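Local coordinates for protein Vv2_1132 (PDB 5Y9S) that probably regulates transcription as a LysR-type DNA-binding protein that assembles into a tetramer, with a helix-turn-helix domain joined to a substrate-binding domain, at residues D16-M21 with P74-L79; V101-L106 with N112-L117; P201-S206 with K240-G245; L224-V229 with V248-M253. One frame throughout, in Å; residues are numbered along the deposited sequence.

Overall arrangement
All four contacts are apolar packing, but in two separate parts of the chain. Contact 1 joins two helices of the DNA-binding part, 38 to 47 Å from the others between centres, and is approached by two other subunits, one of which also reaches contacts 2 and 3. Contacts 2, 3 and 4 reach the mixed sheet of the substrate-binding domain. Contacts 2 and 3 each press a helix onto a strand through one leucine, whereas contact 4 links two strands that have strand 199-205 between them. Contacts 3 and 4 touch through that strand's backbone hydrogen bonds. Contacts 2 and 3 use buried residues alone; contacts 1 and 4 each include a partly exposed one, Glu-77 and Leu-226.

Contact 1: residues D16-M21 with P74-L79; sequences DFLSLM and PYAENL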
loop_
_atom_site.group_PDB
_atom_site.type_symbol
_atom_site.label_atom_id
_atom_site.label_comp_id
_atom_site.label_asym_id
_atom_site.label_seq_id
_atom_site.Cartn_x
_atom_site.Cartn_y
_atom_site.Cartn_z
ATOM N N ASP D 16 -2.724 -17.648 -4.150
ATOM C CA ASP D 16 -2.487 -18.676 -5.172
ATOM C C ASP D 16 -1.183 -18.400 -5.891
ATOM O O ASP D 16 -0.309 -19.265 -5.986
ATOM C CB ASP D 16 -3.627 -18.710 -6.191
ATOM C CG ASP D 16 -4.893 -19.305 -5.627
ATOM O OD1 ASP D 16 -4.808 -19.910 -4.546
ATOM O OD2 ASP D 16 -5.975 -19.159 -6.242
ATOM N N PHE D 17 -1.027 -17.160 -6.356
ATOM C CA PHE D 17 0.180 -16.776 -7.070
ATOM C C PHE D 17 1.420 -16.968 -6.197
ATOM O O PHE D 17 2.366 -17.654 -6.594
ATOM C CB PHE D 17 0.062 -15.336 -7.554
ATOM C CG PHE D 17 1.367 -14.765 -8.009
ATOM C CD1 PHE D 17 1.808 -14.948 -9.312
ATOM C CD2 PHE D 17 2.170 -14.051 -7.123
ATOM C CE1 PHE D 17 3.027 -14.426 -9.729
ATOM C CE2 PHE D 17 3.397 -13.546 -7.528
ATOM C CZ PHE D 17 3.820 -13.726 -8.843
ATOM N N LEU D 18 1.447 -16.339 -5.014
ATOM C CA LEU D 18 2.593 -16.489 -4.113
ATOM C C LEU D 18 2.910 -17.964 -3.864
ATOM O O LEU D 18 4.069 -18.399 -3.966
ATOM C CB LEU D 18 2.305 -15.790 -2.791
ATOM C CG LEU D 18 2.151 -14.255 -2.824
ATOM C CD1 LEU D 18 2.414 -13.637 -1.472
ATOM C CD2 LEU D 18 3.072 -13.617 -3.827
ATOM N N SER D 19 1.876 -18.758 -3.569
ATOM C CA SER D 19 2.102 -20.157 -3.209
ATOM C C SER D 19 2.734 -20.941 -4.354
ATOM O O SER D 19 3.593 -21.792 -4.115
ATOM C CB SER D 19 0.803 -20.826 -2.758
ATOM O OG SER D 19 0.926 -22.232 -2.873
ATOM N N LEU D 20 2.339 -20.673 -5.603
ATOM C CA LEU D 20 2.984 -21.410 -6.689
ATOM C C LEU D 20 4.360 -20.845 -7.007
ATOM O O LEU D 20 5.214 -21.571 -7.511
ATOM C CB LEU D 20 2.091 -21.438 -7.951
ATOM C CG LEU D 20 2.757 -21.659 -9.318
ATOM C CD1 LEU D 20 3.383 -23.027 -9.402
ATOM C CD2 LEU D 20 1.732 -21.513 -10.420
ATOM N N MET D 21 4.618 -19.576 -6.690
ATOM C CA MET D 21 5.966 -19.046 -6.891
ATOM C C MET D 21 6.973 -19.701 -5.953
ATOM O O MET D 21 8.111 -19.966 -6.353
ATOM C CB MET D 21 5.970 -17.534 -6.702
ATOM C CG MET D 21 7.347 -16.880 -6.852
ATOM S SD MET D 21 7.378 -15.152 -6.247
ATOM C CE MET D 21 9.143 -14.750 -6.379
ATOM N N PRO D 74 5.604 -7.606 -6.233
ATOM C CA PRO D 74 5.195 -6.577 -5.249
ATOM C C PRO D 74 3.719 -6.237 -5.297
ATOM O O PRO D 74 3.161 -5.832 -4.273
ATOM C CB PRO D 74 6.056 -5.349 -5.618
ATOM C CG PRO D 74 6.420 -5.585 -7.092
ATOM C CD PRO D 74 6.617 -7.082 -7.169
ATOM N N TYR D 75 3.057 -6.358 -6.451
ATOM C CA TYR D 75 1.635 -6.015 -6.499
ATOM C C TYR D 75 0.829 -6.988 -5.645
ATOM O O TYR D 75 -0.010 -6.584 -4.830
ATOM C CB TYR D 75 1.137 -6.015 -7.952
ATOM C CG TYR D 75 1.699 -4.893 -8.808
ATOM C CD1 TYR D 75 2.934 -5.043 -9.443
ATOM C CD2 TYR D 75 1.022 -3.677 -8.951
ATOM C CE1 TYR D 75 3.475 -4.040 -10.222
ATOM C CE2 TYR D 75 1.559 -2.644 -9.734
ATOM C CZ TYR D 75 2.789 -2.847 -10.360
ATOM O OH TYR D 75 3.343 -1.864 -11.125
ATOM N N ALA D 76 1.099 -8.282 -5.793
ATOM C CA ALA D 76 0.376 -9.277 -5.011
ATOM C C ALA D 76 0.646 -9.108 -3.519
ATOM O O ALA D 76 -0.278 -9.171 -2.708
ATOM C CB ALA D 76 0.749 -10.679 -5.487
ATOM N N GLU D 77 1.900 -8.855 -3.140
ATOM C CA GLU D 77 2.213 -8.698 -1.719
ATOM C C GLU D 77 1.589 -7.424 -1.145
ATOM O O GLU D 77 1.012 -7.449 -0.052
ATOM C CB GLU D 77 3.730 -8.710 -1.504
ATOM C CG GLU D 77 4.438 -10.009 -1.975
ATOM C CD GLU D 77 5.938 -10.022 -1.660
ATOM O OE1 GLU D 77 6.502 -11.115 -1.389
ATOM O OE2 GLU D 77 6.558 -8.924 -1.678
ATOM N N ASN D 78 1.659 -6.309 -1.866
ATOM C CA ASN D 78 1.066 -5.082 -1.327
ATOM C C ASN D 78 -0.441 -5.256 -1.127
ATOM O O ASN D 78 -0.982 -4.932 -0.068
ATOM C CB ASN D 78 1.389 -3.900 -2.247
ATOM C CG ASN D 78 2.899 -3.581 -2.278
ATOM O OD1 ASN D 78 3.578 -3.663 -1.259
ATOM N ND2 ASN D 78 3.413 -3.199 -3.447
ATOM N N LEU D 79 -1.121 -5.845 -2.112
ATOM C CA LEU D 79 -2.572 -6.019 -2.002
ATOM C C LEU D 79 -2.917 -6.954 -0.861
ATOM O O LEU D 79 -3.784 -6.651 -0.030
ATOM C CB LEU D 79 -3.128 -6.573 -3.305
ATOM C CG LEU D 79 -4.043 -5.674 -4.108
ATOM C CD1 LEU D 79 -4.664 -6.507 -5.214
ATOM C CD2 LEU D 79 -5.113 -5.127 -3.217
#
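Ala-76 is the first residue of 74-79 to meet helix 16-21, and its CB touches two neighbours there: Phe-17 CD2 at 4.0 Å and Leu-18 CD2 at 4.1 Å. A methyl suits the spot, since two large side chains arrive at it together, and the axes of the short segments stay 10.3 Å apart at a crossing angle of -127°. The Phe-17 ring reaches this methyl because its CG lies opposite the backbone N (chi1 166°); the ring meets CB obliquely. That ring also packs edge-to-face on Phe-72 and touches Leu-47, at the heart of the winged helix-turn-helix domain of LysR regulators, where helix 11-22 backs the helix-turn-helix and the long helix 67-90 leads out toward the rest of the chain. One residue on, Glu-77 lends only its aliphatic part: its CG sits 4.2 Å from Leu-18 CD1, and the two side chains run at about a right angle. Beyond CG the glutamate is extended, which carries the carboxylate past the leucine to Ser-167 of the third subunit, where OE2 is hydrogen-bonded. Leu-18 packs on Leu-166 of that same subunit.

Contact 2: residues V101-L106 with N112-L117; sequences VRIVCL and NLLPKL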
loop_
_atom_site.group_PDB
_atom_site.type_symbol
_atom_site.label_atom_id
_atom_site.label_comp_id
_atom_site.label_asym_id
_atom_site.label_seq_id
_atom_site.Cartn_x
_atom_site.Cartn_y
_atom_site.Cartn_z
ATOM N N VAL D 101 -10.596 -16.256 31.090
ATOM C CA VAL D 101 -9.933 -15.106 31.682
ATOM C C VAL D 101 -8.800 -14.706 30.743
ATOM O O VAL D 101 -7.922 -15.525 30.436
ATOM C CB VAL D 101 -9.413 -15.425 33.094
ATOM C CG1 VAL D 101 -8.891 -14.167 33.774
ATOM C CG2 VAL D 101 -10.515 -16.064 33.933
ATOM N N ARG D 102 -8.847 -13.459 30.262
ATOM C CA ARG D 102 -7.879 -12.926 29.304
ATOM C C ARG D 102 -6.782 -12.209 30.079
ATOM O O ARG D 102 -7.067 -11.302 30.866
ATOM C CB ARG D 102 -8.555 -11.974 28.314
ATOM C CG ARG D 102 -9.215 -12.665 27.113
ATOM C CD ARG D 102 -10.428 -11.885 26.567
ATOM N NE ARG D 102 -11.172 -11.172 27.612
ATOM C CZ ARG D 102 -11.989 -10.144 27.386
ATOM N NH1 ARG D 102 -12.624 -9.563 28.395
ATOM N NH2 ARG D 102 -12.166 -9.682 26.147
ATOM N N ILE D 103 -5.534 -12.627 29.877
ATOM C CA ILE D 103 -4.408 -12.137 30.661
ATOM C C ILE D 103 -3.340 -11.637 29.703
ATOM O O ILE D 103 -3.007 -12.323 28.731
ATOM C CB ILE D 103 -3.849 -13.230 31.589
ATOM C CG1 ILE D 103 -4.913 -13.639 32.621
ATOM C CG2 ILE D 103 -2.601 -12.736 32.257
ATOM C CD1 ILE D 103 -4.647 -14.948 33.329
ATOM N N VAL D 104 -2.837 -10.433 29.953
ATOM C CA VAL D 104 -1.753 -9.835 29.183
ATOM C C VAL D 104 -0.609 -9.533 30.143
ATOM O O VAL D 104 -0.847 -9.186 31.307
ATOM C CB VAL D 104 -2.213 -8.549 28.459
ATOM C CG1 VAL D 104 -2.688 -7.513 29.463
ATOM C CG2 VAL D 104 -1.097 -7.960 27.639
ATOM N N CYS D 105 0.624 -9.680 29.665
ATOM C CA CYS D 105 1.811 -9.402 30.468
ATOM C C CYS D 105 3.034 -9.452 29.569
ATOM O O CYS D 105 2.952 -9.772 28.380
ATOM C CB CYS D 105 1.982 -10.402 31.605
ATOM S SG CYS D 105 2.062 -12.108 31.002
ATOM N N LEU D 106 4.177 -9.147 30.169
ATOM C CA LEU D 106 5.441 -9.269 29.472
ATOM C C LEU D 106 5.787 -10.740 29.290
ATOM O O LEU D 106 5.296 -11.612 30.020
ATOM C CB LEU D 106 6.553 -8.556 30.241
ATOM C CG LEU D 106 6.394 -7.036 30.288
ATOM C CD1 LEU D 106 5.511 -6.590 31.488
ATOM C CD2 LEU D 106 7.761 -6.369 30.287
ATOM N N ASN D 112 7.474 -17.785 34.072
ATOM C CA ASN D 112 7.960 -18.108 35.407
ATOM C C ASN D 112 7.101 -17.515 36.512
ATOM O O ASN D 112 7.339 -17.815 37.691
ATOM C CB ASN D 112 9.410 -17.641 35.562
ATOM C CG ASN D 112 9.688 -16.377 34.779
ATOM O OD1 ASN D 112 9.012 -15.358 34.971
ATOM N ND2 ASN D 112 10.670 -16.435 33.870
ATOM N N LEU D 113 6.101 -16.698 36.178
ATOM C CA LEU D 113 5.160 -16.218 37.179
ATOM C C LEU D 113 3.781 -16.841 37.007
ATOM O O LEU D 113 3.309 -17.538 37.907
ATOM C CB LEU D 113 5.056 -14.686 37.150
ATOM C CG LEU D 113 4.228 -14.117 38.309
ATOM C CD1 LEU D 113 5.001 -14.245 39.607
ATOM C CD2 LEU D 113 3.835 -12.665 38.059
ATOM N N LEU D 114 3.130 -16.628 35.862
ATOM C CA LEU D 114 1.744 -17.076 35.721
ATOM C C LEU D 114 1.571 -18.580 35.928
ATOM O O LEU D 114 0.719 -18.971 36.744
ATOM C CB LEU D 114 1.197 -16.596 34.368
ATOM C CG LEU D 114 1.141 -15.067 34.301
ATOM C CD1 LEU D 114 0.447 -14.599 33.055
ATOM C CD2 LEU D 114 0.448 -14.499 35.538
ATOM N N PRO D 115 2.325 -19.466 35.273
ATOM C CA PRO D 115 2.071 -20.903 35.488
ATOM C C PRO D 115 2.215 -21.332 36.938
ATOM O O PRO D 115 1.410 -22.130 37.434
ATOM C CB PRO D 115 3.114 -21.580 34.584
ATOM C CG PRO D 115 3.393 -20.576 33.522
ATOM C CD PRO D 115 3.314 -19.239 34.201
ATOM N N LYS D 116 3.240 -20.838 37.630
ATOM C CA LYS D 116 3.357 -21.094 39.062
ATOM C C LYS D 116 2.111 -20.613 39.791
ATOM O O LYS D 116 1.500 -21.362 40.558
ATOM C CB LYS D 116 4.605 -20.409 39.615
ATOM C CG LYS D 116 4.815 -20.579 41.102
ATOM C CD LYS D 116 5.827 -21.682 41.392
ATOM C CE LYS D 116 6.013 -21.892 42.890
ATOM N NZ LYS D 116 6.445 -20.642 43.586
ATOM N N LEU D 117 1.711 -19.361 39.547
ATOM C CA LEU D 117 0.479 -18.840 40.132
ATOM C C LEU D 117 -0.704 -19.739 39.808
ATOM O O LEU D 117 -1.460 -20.138 40.703
ATOM C CB LEU D 117 0.218 -17.417 39.631
ATOM C CG LEU D 117 0.624 -16.328 40.614
ATOM C CD1 LEU D 117 -0.087 -16.543 41.933
ATOM C CD2 LEU D 117 2.128 -16.343 40.824
#
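Leu-114 carries this contact, reaching from the start of helix 114-120 to Ile-103 and Cys-105 on strand 100-105. The two elements belong to the alpha/beta substrate-binding domain, of the periplasmic-binding-protein type: the chain leaves strand 100-105, passes through helical segments and returns in strand 129-134, which is parallel to the first, so the helices form the crossover of a beta-alpha-beta unit. Ile-103 and Cys-105, two apart on the strand, both point toward the helix, while Val-104 between them points away. A leucine suits the helix position because its reach carries a single methyl, CD1, between Ile-103 CG2 and Cys-105 SG. Its CG lies beside the backbone N (chi1 -64°), and the CD1 branch runs on extended toward the strand. The Ile-103 and Leu-114 side chains slide past each other in opposite directions, with Ile-103 CG2 3.7 Å from Leu-114 CD1. Val-132 and Phe-155, on the strands flanking 100-105, touch both of these side chains and complete a buried apolar layer, in which the small thiol of Cys-105 fits among apolar side chains. Cys-105 SG reaches the same methyl as the isoleucine, lying 3.6 Å from Leu-114 CD1.

Contact 3: residues P201-S206 with K240-G245; sequences PYLSYS and KMAIGG
Two tyrosines, Tyr-202 and Tyr-205, precede and follow Leu-203 in the strand; neither ring touches 240-245, and the Tyr-202 ring lies on the opposite side of the strand from the Leu-203 side chain. Ser-204 CB lies over one face of the Tyr-202 ring, 3.2 Å above its plane and displaced toward the rim. The Tyr-202 side chain also touches Val-215 and Leu-219 of helix 210-220, and its hydroxyl is hydrogen-bonded to Glu-216 OE2. Tyr-205 packs on Leu-211 of the same helix, and its hydroxyl is hydrogen-bonded to Ser-235 OG.

Strand 199-205 lies between two parallel neighbours, 225-232 and 248-252, and helix 235-243 makes the beta-alpha-beta crossover that joins those neighbours over it, in the alpha/beta substrate-binding domain. Leu-203, pointing toward this helix, packs between the strand and the crossover helix. A leucine is apt here, because its two methyls can straddle consecutive helix residues: CD2 lies 3.9 Å from Met-241 CB, while CD1 comes 3.8 Å from Ala-242 CB. Small Ala-242 lets that methyl settle against the helix backbone itself. Met-241 presents its CB to the leucine, but bends at chi2 and chi3 (-43° and -95°), which carries its sulfur end away toward other surroundings; the side chain also meets Phe-230 and, on the third subunit, Phe-118.

Just beyond, the helix closes in a Schellman motif. Gly-245, whose positive phi of 75° favours glycine, is its C-prime residue: Ala-246 N bonds to Met-241 O, and Gly-245 N bonds to Ala-242 O at 2.9 Å.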
loop_
_atom_site.group_PDB
_atom_site.type_symbol
_atom_site.label_atom_id
_atom_site.label_comp_id
_atom_site.label_asym_id
_atom_site.label_seq_id
_atom_site.Cartn_x
_atom_site.Cartn_y
_atom_site.Cartn_z
ATOM N N PRO D 201 32.583 -10.597 34.173
ATOM C CA PRO D 201 31.660 -10.615 33.038
ATOM C C PRO D 201 30.234 -10.432 33.532
ATOM O O PRO D 201 29.819 -11.025 34.532
ATOM C CB PRO D 201 31.874 -12.001 32.418
ATOM C CG PRO D 201 33.118 -12.549 33.066
ATOM C CD PRO D 201 33.196 -11.911 34.408
ATOM N N TYR D 202 29.486 -9.591 32.825
ATOM C CA TYR D 202 28.186 -9.122 33.280
ATOM C C TYR D 202 27.144 -9.499 32.242
ATOM O O TYR D 202 27.280 -9.132 31.070
ATOM C CB TYR D 202 28.223 -7.610 33.510
ATOM C CG TYR D 202 26.878 -6.977 33.784
ATOM C CD1 TYR D 202 25.944 -7.586 34.619
ATOM C CD2 TYR D 202 26.549 -5.756 33.222
ATOM C CE1 TYR D 202 24.709 -6.999 34.872
ATOM C CE2 TYR D 202 25.323 -5.153 33.477
ATOM C CZ TYR D 202 24.410 -5.782 34.296
ATOM O OH TYR D 202 23.195 -5.180 34.530
ATOM N N LEU D 203 26.114 -10.242 32.669
ATOM C CA LEU D 203 25.000 -10.648 31.807
ATOM C C LEU D 203 23.817 -9.730 32.109
ATOM O O LEU D 203 23.196 -9.845 33.169
ATOM C CB LEU D 203 24.626 -12.113 32.036
ATOM C CG LEU D 203 25.755 -13.127 32.237
ATOM C CD1 LEU D 203 25.271 -14.328 33.071
ATOM C CD2 LEU D 203 26.286 -13.596 30.898
ATOM N N SER D 204 23.499 -8.837 31.178
ATOM C CA SER D 204 22.695 -7.655 31.461
ATOM C C SER D 204 21.384 -7.654 30.680
ATOM O O SER D 204 21.186 -8.414 29.724
ATOM C CB SER D 204 23.473 -6.388 31.113
ATOM O OG SER D 204 23.587 -6.277 29.707
ATOM N N TYR D 205 20.488 -6.754 31.083
ATOM C CA TYR D 205 19.223 -6.570 30.387
ATOM C C TYR D 205 19.353 -5.487 29.326
ATOM O O TYR D 205 20.150 -4.556 29.455
ATOM C CB TYR D 205 18.123 -6.182 31.358
ATOM C CG TYR D 205 17.697 -7.267 32.322
ATOM C CD1 TYR D 205 16.690 -8.149 31.988
ATOM C CD2 TYR D 205 18.257 -7.355 33.600
ATOM C CE1 TYR D 205 16.260 -9.125 32.870
ATOM C CE2 TYR D 205 17.845 -8.319 34.485
ATOM C CZ TYR D 205 16.844 -9.201 34.118
ATOM O OH TYR D 205 16.427 -10.169 34.996
ATOM N N SER D 206 18.577 -5.630 28.261
ATOM C CA SER D 206 18.479 -4.578 27.256
ATOM C C SER D 206 17.973 -3.287 27.885
ATOM O O SER D 206 17.198 -3.296 28.846
ATOM C CB SER D 206 17.544 -5.016 26.136
ATOM O OG SER D 206 17.905 -6.323 25.715
ATOM N N LYS D 240 20.080 -19.170 32.019
ATOM C CA LYS D 240 20.839 -20.202 31.315
ATOM C C LYS D 240 22.308 -19.825 31.226
ATOM O O LYS D 240 23.185 -20.618 31.578
ATOM C CB LYS D 240 20.282 -20.442 29.907
ATOM C CG LYS D 240 18.993 -21.208 29.868
ATOM C CD LYS D 240 19.079 -22.514 30.633
ATOM C CE LYS D 240 17.717 -23.223 30.605
ATOM N NZ LYS D 240 17.793 -24.570 29.939
ATOM N N MET D 241 22.587 -18.601 30.763
ATOM C CA MET D 241 23.959 -18.119 30.654
ATOM C C MET D 241 24.673 -18.191 31.992
ATOM O O MET D 241 25.851 -18.566 32.060
ATOM C CB MET D 241 23.952 -16.674 30.148
ATOM C CG MET D 241 23.701 -16.504 28.644
ATOM S SD MET D 241 24.605 -17.704 27.634
ATOM C CE MET D 241 26.022 -16.723 27.242
ATOM N N ALA D 242 23.994 -17.789 33.068
ATOM C CA ALA D 242 24.675 -17.765 34.355
ATOM C C ALA D 242 25.005 -19.178 34.821
ATOM O O ALA D 242 26.084 -19.421 35.384
ATOM C CB ALA D 242 23.826 -17.024 35.382
ATOM N N ILE D 243 24.098 -20.128 34.576
ATOM C CA ILE D 243 24.352 -21.508 34.997
ATOM C C ILE D 243 25.636 -22.013 34.363
ATOM O O ILE D 243 26.441 -22.695 35.009
ATOM C CB ILE D 243 23.166 -22.417 34.631
ATOM C CG1 ILE D 243 21.934 -22.108 35.475
ATOM C CG2 ILE D 243 23.551 -23.893 34.753
ATOM C CD1 ILE D 243 20.760 -23.019 35.117
ATOM N N GLY D 244 25.844 -21.682 33.087
ATOM C CA GLY D 244 27.033 -22.054 32.358
ATOM C C GLY D 244 28.259 -21.245 32.699
ATOM O O GLY D 244 29.280 -21.391 32.026
ATOM N N GLY D 245 28.199 -20.401 33.722
ATOM C CA GLY D 245 29.387 -19.694 34.162
ATOM C C GLY D 245 29.834 -18.551 33.279
ATOM O O GLY D 245 30.990 -18.133 33.378
#

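Contact 4: residues L224-V229 with V248-M253; sequences LTLKPV and VAWVPM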
loop_
_atom_site.group_PDB
_atom_site.type_symbol
_atom_site.label_atom_id
_atom_site.label_comp_id
_atom_site.label_asym_id
_atom_site.label_seq_id
_atom_site.Cartn_x
_atom_site.Cartn_y
_atom_site.Cartn_z
ATOM N N LEU D 224 32.078 -2.429 41.749
ATOM C CA LEU D 224 32.352 -3.511 40.819
ATOM C C LEU D 224 32.856 -2.949 39.499
ATOM O O LEU D 224 32.633 -1.783 39.167
ATOM C CB LEU D 224 31.099 -4.361 40.565
ATOM C CG LEU D 224 30.615 -5.270 41.696
ATOM C CD1 LEU D 224 31.797 -5.925 42.414
ATOM C CD2 LEU D 224 29.748 -4.494 42.672
ATOM N N THR D 225 33.540 -3.800 38.746
ATOM C CA THR D 225 33.909 -3.500 37.367
ATOM C C THR D 225 33.235 -4.565 36.506
ATOM O O THR D 225 33.793 -5.636 36.258
ATOM C CB THR D 225 35.428 -3.471 37.184
ATOM O OG1 THR D 225 36.008 -2.676 38.226
ATOM C CG2 THR D 225 35.801 -2.868 35.827
ATOM N N LEU D 226 32.024 -4.264 36.058
ATOM C CA LEU D 226 31.209 -5.204 35.303
ATOM C C LEU D 226 31.404 -4.967 33.810
ATOM O O LEU D 226 31.051 -3.901 33.295
ATOM C CB LEU D 226 29.735 -5.065 35.680
ATOM C CG LEU D 226 29.438 -5.103 37.178
ATOM C CD1 LEU D 226 27.960 -4.893 37.433
ATOM C CD2 LEU D 226 29.911 -6.421 37.780
ATOM N N LYS D 227 31.949 -5.969 33.116
ATOM C CA LYS D 227 32.123 -5.883 31.676
ATOM C C LYS D 227 30.968 -6.591 30.977
ATOM O O LYS D 227 30.897 -7.828 31.020
ATOM C CB LYS D 227 33.459 -6.497 31.263
ATOM C CG LYS D 227 33.580 -6.813 29.781
ATOM C CD LYS D 227 34.771 -7.725 29.533
ATOM C CE LYS D 227 34.453 -8.848 28.552
ATOM N NZ LYS D 227 34.993 -10.171 29.029
ATOM N N PRO D 228 30.052 -5.861 30.323
ATOM C CA PRO D 228 28.948 -6.506 29.599
ATOM C C PRO D 228 29.387 -7.471 28.514
ATOM O O PRO D 228 29.911 -7.054 27.481
ATOM C CB PRO D 228 28.194 -5.318 28.985
ATOM C CG PRO D 228 29.150 -4.226 28.976
ATOM C CD PRO D 228 29.971 -4.398 30.222
ATOM N N VAL D 229 29.141 -8.760 28.721
ATOM C CA VAL D 229 29.435 -9.778 27.718
ATOM C C VAL D 229 28.196 -10.290 27.011
ATOM O O VAL D 229 28.332 -11.052 26.039
ATOM C CB VAL D 229 30.200 -10.973 28.332
ATOM C CG1 VAL D 229 31.407 -10.497 29.121
ATOM C CG2 VAL D 229 29.278 -11.776 29.220
ATOM N N VAL D 248 28.042 -12.960 35.851
ATOM C CA VAL D 248 27.085 -12.664 36.905
ATOM C C VAL D 248 25.885 -11.946 36.295
ATOM O O VAL D 248 26.033 -11.069 35.432
ATOM C CB VAL D 248 27.757 -11.833 38.020
ATOM C CG1 VAL D 248 28.362 -10.582 37.446
ATOM C CG2 VAL D 248 26.779 -11.496 39.134
ATOM N N ALA D 249 24.690 -12.358 36.708
ATOM C CA ALA D 249 23.428 -11.759 36.291
ATOM C C ALA D 249 22.643 -11.308 37.516
ATOM O O ALA D 249 22.666 -11.976 38.559
ATOM C CB ALA D 249 22.591 -12.756 35.479
ATOM N N TRP D 250 21.970 -10.162 37.395
ATOM C CA TRP D 250 20.976 -9.725 38.376
ATOM C C TRP D 250 19.606 -10.170 37.869
ATOM O O TRP D 250 19.186 -9.776 36.773
ATOM C CB TRP D 250 21.017 -8.204 38.591
ATOM C CG TRP D 250 21.966 -7.757 39.720
ATOM C CD1 TRP D 250 21.619 -7.352 40.986
ATOM C CD2 TRP D 250 23.397 -7.701 39.666
ATOM N NE1 TRP D 250 22.751 -7.060 41.714
ATOM C CE2 TRP D 250 23.852 -7.254 40.921
ATOM C CE3 TRP D 250 24.338 -7.986 38.674
ATOM C CZ2 TRP D 250 25.208 -7.088 41.211
ATOM C CZ3 TRP D 250 25.693 -7.814 38.961
ATOM C CH2 TRP D 250 26.109 -7.379 40.212
ATOM N N VAL D 251 18.932 -11.011 38.648
ATOM C CA VAL D 251 17.667 -11.617 38.228
ATOM C C VAL D 251 16.712 -11.653 39.406
ATOM O O VAL D 251 17.110 -11.758 40.576
ATOM C CB VAL D 251 17.859 -13.052 37.689
ATOM C CG1 VAL D 251 18.700 -13.056 36.427
ATOM C CG2 VAL D 251 18.456 -13.969 38.775
ATOM N N PRO D 252 15.422 -11.567 39.111
ATOM C CA PRO D 252 14.412 -11.655 40.171
ATOM C C PRO D 252 14.454 -13.017 40.843
ATOM O O PRO D 252 14.689 -14.035 40.194
ATOM C CB PRO D 252 13.094 -11.441 39.416
ATOM C CG PRO D 252 13.480 -10.670 38.211
ATOM C CD PRO D 252 14.849 -11.144 37.826
ATOM N N MET D 253 14.229 -13.023 42.161
ATOM C CA MET D 253 14.229 -14.290 42.887
ATOM C C MET D 253 13.277 -15.295 42.266
ATOM O O MET D 253 13.600 -16.476 42.183
ATOM C CB MET D 253 13.857 -14.094 44.369
ATOM C CG MET D 253 14.982 -13.639 45.274
ATOM S SD MET D 253 16.181 -14.950 45.512
ATOM C CE MET D 253 15.249 -16.242 46.295
#
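Leu-226 meets Trp-250 through one methyl set against the six-membered ring of the indole. Leu-226 CD1 lies 4.0 Å from Trp-250 CZ3 and 4.2 Å from Trp-250 CH2, coming in obliquely to the ring while the two side chains cross at about a right angle. The second methyl reaches Val-248 more loosely, with Leu-226 CD2 4.5 Å from Val-248 CG1. Leucine can serve both partners because its CG sits beside the backbone N (chi1 -51°) and its two branches fork beyond it.

These residues come from strands that are not neighbours. In the parallel part of the alpha/beta substrate-binding domain, strand 199-205 runs between 225-232 and 248-252 and is hydrogen-bonded to both, which explains why even the nearest CA atoms, those of Leu-226 and Val-248, are 8.7 Å apart. Long side chains are well suited to reach across the middle strand, as Leu-226 and Trp-250 do; Val-248 is shorter. Tyr-202 of the middle strand touches both of the long ones.

Further out, helix 210-220 packs on this side of the sheet: Leu-219 touches Leu-226 as well as Trp-250, and Val-215 adds to the tryptophan's surroundings. The indole is pinned at its polar end, where Trp-250 NE1 is hydrogen-bonded to the backbone O of Trp-275, and Pro-184 of strand 172-186 also packs on it.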